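Long-range contact in MazG-related protein (Thermotoga maritima, PDB 2YXH), which binds magnesium ions and is probably a nucleoside triphosphate diphosphatase of the all-helical MazG family: residues H89-W93 against I108-K113. The protein carries 1 engineered substitution. Numbering follows the deposited sequence.
Sequences HRKPW and IWKERK
R112 reaches from helix 102-113 across the end of helix 76-90 and lies between H89 and P92. A bend at its second torsion (chi2 -62°) carries the guanidinium to H89 and P92, where NH1 makes a weak, strongly bent hydrogen bond to the carbonyl O of H89 (2.8 Å, 121° at the hydrogen). CD of the same arginine sits over one face of the H89 imidazole, 4.2 Å from its centroid, a CH-pi contact. The guanidinium in turn offers a face to P92, whose CG lies 3.5 Å from NH2 of R112, off the centre of the group. Cutting R112 back to an alanine is likely to leave the H89 carbonyl without this donor, and P92 CG and the imidazole face without their arginine cover.

Beyond the proline, CG2 of I108 packs on P92 CD (3.8 Å), and the six-membered ring of W93 reaches I108 and W109. With CG placed between backbone N and carbonyl carbon (chi1 58°), the indole folds over K91 CA and meets both residues with its edge: CZ3 touches I108 CB, and CH2 touches W109 CB at 3.9 Å. I100 of the same chain and C16 of the second subunit also pack against W93.

On the other flank R90, extended from CG to NE, runs past W109: R90 CB lies 3.7 Å from W109 CD1, and guanidinium and indole are almost perpendicular. K113 CG lies over one face of the R90 guanidinium. One water accepts from both R90 NH1 (2.9 Å) and W109 NE1.

The contact thus ties the C-terminal helix to the exit of helix 76-90, away from the metal-binding carboxylates, although the R90 side chain is about 7 Å from a bound magnesium ion. Its direct polar link is weak, and the carbonyl O of R90 is buried without a partner, so close shape fit probably contributes more than hydrogen bonding.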
loop_
_atom_site.group_PDB
_atom_site.type_symbol
_atom_site.label_atom_id
_atom_site.label_comp_id
_atom_site.label_asym_id
_atom_site.label_seq_id
_atom_site.Cartn_x
_atom_site.Cartn_y
_atom_site.Cartn_z
ATOM N N HIS A 89 0.594 2.395 -20.073
ATOM C CA HIS A 89 -0.219 2.443 -21.198
ATOM C C HIS A 89 -1.225 3.601 -21.137
ATOM O O HIS A 89 -1.266 4.382 -22.106
ATOM C CB HIS A 89 -0.878 1.127 -21.427
ATOM C CG HIS A 89 -1.737 1.145 -22.635
ATOM N ND1 HIS A 89 -1.213 1.248 -23.920
ATOM C CD2 HIS A 89 -3.079 1.141 -22.756
ATOM C CE1 HIS A 89 -2.219 1.291 -24.774
ATOM N NE2 HIS A 89 -3.354 1.213 -24.095
ATOM N N ARG A 90 -2.056 3.694 -20.077
ATOM C CA ARG A 90 -2.973 4.812 -19.889
ATOM C C ARG A 90 -2.450 6.254 -19.838
ATOM O O ARG A 90 -3.126 7.217 -20.291
ATOM C CB ARG A 90 -3.926 4.592 -18.709
ATOM C CG ARG A 90 -4.720 3.316 -18.848
ATOM C CD ARG A 90 -5.608 3.019 -17.672
ATOM N NE ARG A 90 -6.481 1.860 -17.946
ATOM C CZ ARG A 90 -7.476 1.425 -17.158
ATOM N NH1 ARG A 90 -7.772 2.028 -16.020
ATOM N NH2 ARG A 90 -8.193 0.372 -17.536
ATOM N N LYS A 91 -1.263 6.437 -19.303
ATOM C CA LYS A 91 -0.807 7.781 -19.027
ATOM C C LYS A 91 0.487 7.866 -19.710
ATOM O O LYS A 91 1.491 7.941 -19.071
ATOM C CB LYS A 91 -0.654 7.992 -17.513
ATOM C CG LYS A 91 -1.993 7.878 -16.726
ATOM C CD LYS A 91 -1.738 8.042 -15.212
ATOM C CE LYS A 91 -2.493 9.233 -14.569
ATOM N NZ LYS A 91 -1.723 9.849 -13.386
ATOM N N PRO A 92 0.497 7.804 -21.063
ATOM C CA PRO A 92 1.856 7.748 -21.721
ATOM C C PRO A 92 2.684 8.978 -21.551
ATOM O O PRO A 92 3.923 8.953 -21.743
ATOM C CB PRO A 92 1.523 7.646 -23.242
ATOM C CG PRO A 92 0.088 8.108 -23.323
ATOM C CD PRO A 92 -0.609 7.712 -22.031
ATOM N N TRP A 93 1.982 10.091 -21.307
ATOM C CA TRP A 93 2.701 11.387 -21.057
ATOM C C TRP A 93 3.742 11.350 -19.905
ATOM O O TRP A 93 4.578 12.223 -19.834
ATOM C CB TRP A 93 1.732 12.509 -20.813
ATOM C CG TRP A 93 0.788 12.282 -19.634
ATOM C CD1 TRP A 93 0.982 12.650 -18.283
ATOM C CD2 TRP A 93 -0.528 11.695 -19.696
ATOM N NE1 TRP A 93 -0.153 12.303 -17.516
ATOM C CE2 TRP A 93 -1.067 11.692 -18.355
ATOM C CE3 TRP A 93 -1.300 11.139 -20.738
ATOM C CZ2 TRP A 93 -2.330 11.189 -18.082
ATOM C CZ3 TRP A 93 -2.597 10.626 -20.427
ATOM C CH2 TRP A 93 -3.072 10.658 -19.133
ATOM N N ILE A 108 -6.343 11.750 -24.087
ATOM C CA ILE A 108 -5.603 10.524 -24.245
ATOM C C ILE A 108 -6.190 9.413 -23.381
ATOM O O ILE A 108 -6.496 8.305 -23.833
ATOM C CB ILE A 108 -4.156 10.719 -23.897
ATOM C CG1 ILE A 108 -3.553 11.795 -24.832
ATOM C CG2 ILE A 108 -3.445 9.344 -23.914
ATOM C CD1 ILE A 108 -1.971 11.847 -24.919
ATOM N N TRP A 109 -6.449 9.760 -22.138
ATOM C CA TRP A 109 -6.766 8.760 -21.199
ATOM C C TRP A 109 -8.134 8.140 -21.533
ATOM O O TRP A 109 -8.337 6.913 -21.404
ATOM C CB TRP A 109 -6.711 9.358 -19.800
ATOM C CG TRP A 109 -7.012 8.394 -18.767
ATOM C CD1 TRP A 109 -6.144 7.556 -18.140
ATOM C CD2 TRP A 109 -8.313 8.113 -18.227
ATOM N NE1 TRP A 109 -6.801 6.799 -17.208
ATOM C CE2 TRP A 109 -8.135 7.121 -17.229
ATOM C CE3 TRP A 109 -9.605 8.667 -18.440
ATOM C CZ2 TRP A 109 -9.211 6.632 -16.444
ATOM C CZ3 TRP A 109 -10.714 8.190 -17.647
ATOM C CH2 TRP A 109 -10.502 7.175 -16.663
ATOM N N LYS A 110 -9.049 8.979 -21.980
ATOM C CA LYS A 110 -10.348 8.512 -22.346
ATOM C C LYS A 110 -10.151 7.370 -23.399
ATOM O O LYS A 110 -10.855 6.362 -23.357
ATOM C CB LYS A 110 -11.139 9.694 -22.885
ATOM C CG LYS A 110 -12.455 9.293 -23.502
ATOM C CD LYS A 110 -13.473 10.397 -23.419
ATOM C CE LYS A 110 -14.871 9.785 -23.612
ATOM N NZ LYS A 110 -15.228 9.283 -25.004
ATOM N N GLU A 111 -9.140 7.477 -24.275
ATOM C CA GLU A 111 -9.031 6.547 -25.389
ATOM C C GLU A 111 -8.296 5.301 -24.970
ATOM O O GLU A 111 -8.674 4.216 -25.361
ATOM C CB GLU A 111 -8.276 7.170 -26.576
ATOM C CG GLU A 111 -8.977 8.394 -27.232
ATOM C CD GLU A 111 -10.419 8.139 -27.581
ATOM O OE1 GLU A 111 -10.738 7.073 -28.162
ATOM O OE2 GLU A 111 -11.240 9.020 -27.252
ATOM N N ARG A 112 -7.170 5.473 -24.269
ATOM C CA ARG A 112 -6.476 4.348 -23.648
ATOM C C ARG A 112 -7.424 3.430 -22.829
ATOM O O ARG A 112 -7.386 2.188 -22.890
ATOM C CB ARG A 112 -5.347 4.870 -22.769
ATOM C CG ARG A 112 -4.385 5.801 -23.519
ATOM C CD ARG A 112 -3.679 5.086 -24.692
ATOM N NE ARG A 112 -2.728 5.935 -25.441
ATOM C CZ ARG A 112 -1.420 5.688 -25.562
ATOM N NH1 ARG A 112 -0.869 4.725 -24.880
ATOM N NH2 ARG A 112 -0.681 6.432 -26.335
ATOM N N LYS A 113 -8.337 4.042 -22.098
ATOM C CA LYS A 113 -9.120 3.223 -21.199
ATOM C C LYS A 113 -9.667 2.000 -21.885
ATOM O O LYS A 113 -9.666 0.943 -21.300
ATOM C CB LYS A 113 -10.171 4.032 -20.457
ATOM C CG LYS A 113 -9.676 4.386 -19.052
ATOM C CD LYS A 113 -10.840 4.820 -18.189
ATOM C CE LYS A 113 -11.712 3.665 -17.617
ATOM N NZ LYS A 113 -13.144 4.196 -17.378
HETATM O O HOH W 1 -7.067 4.747 -15.322
#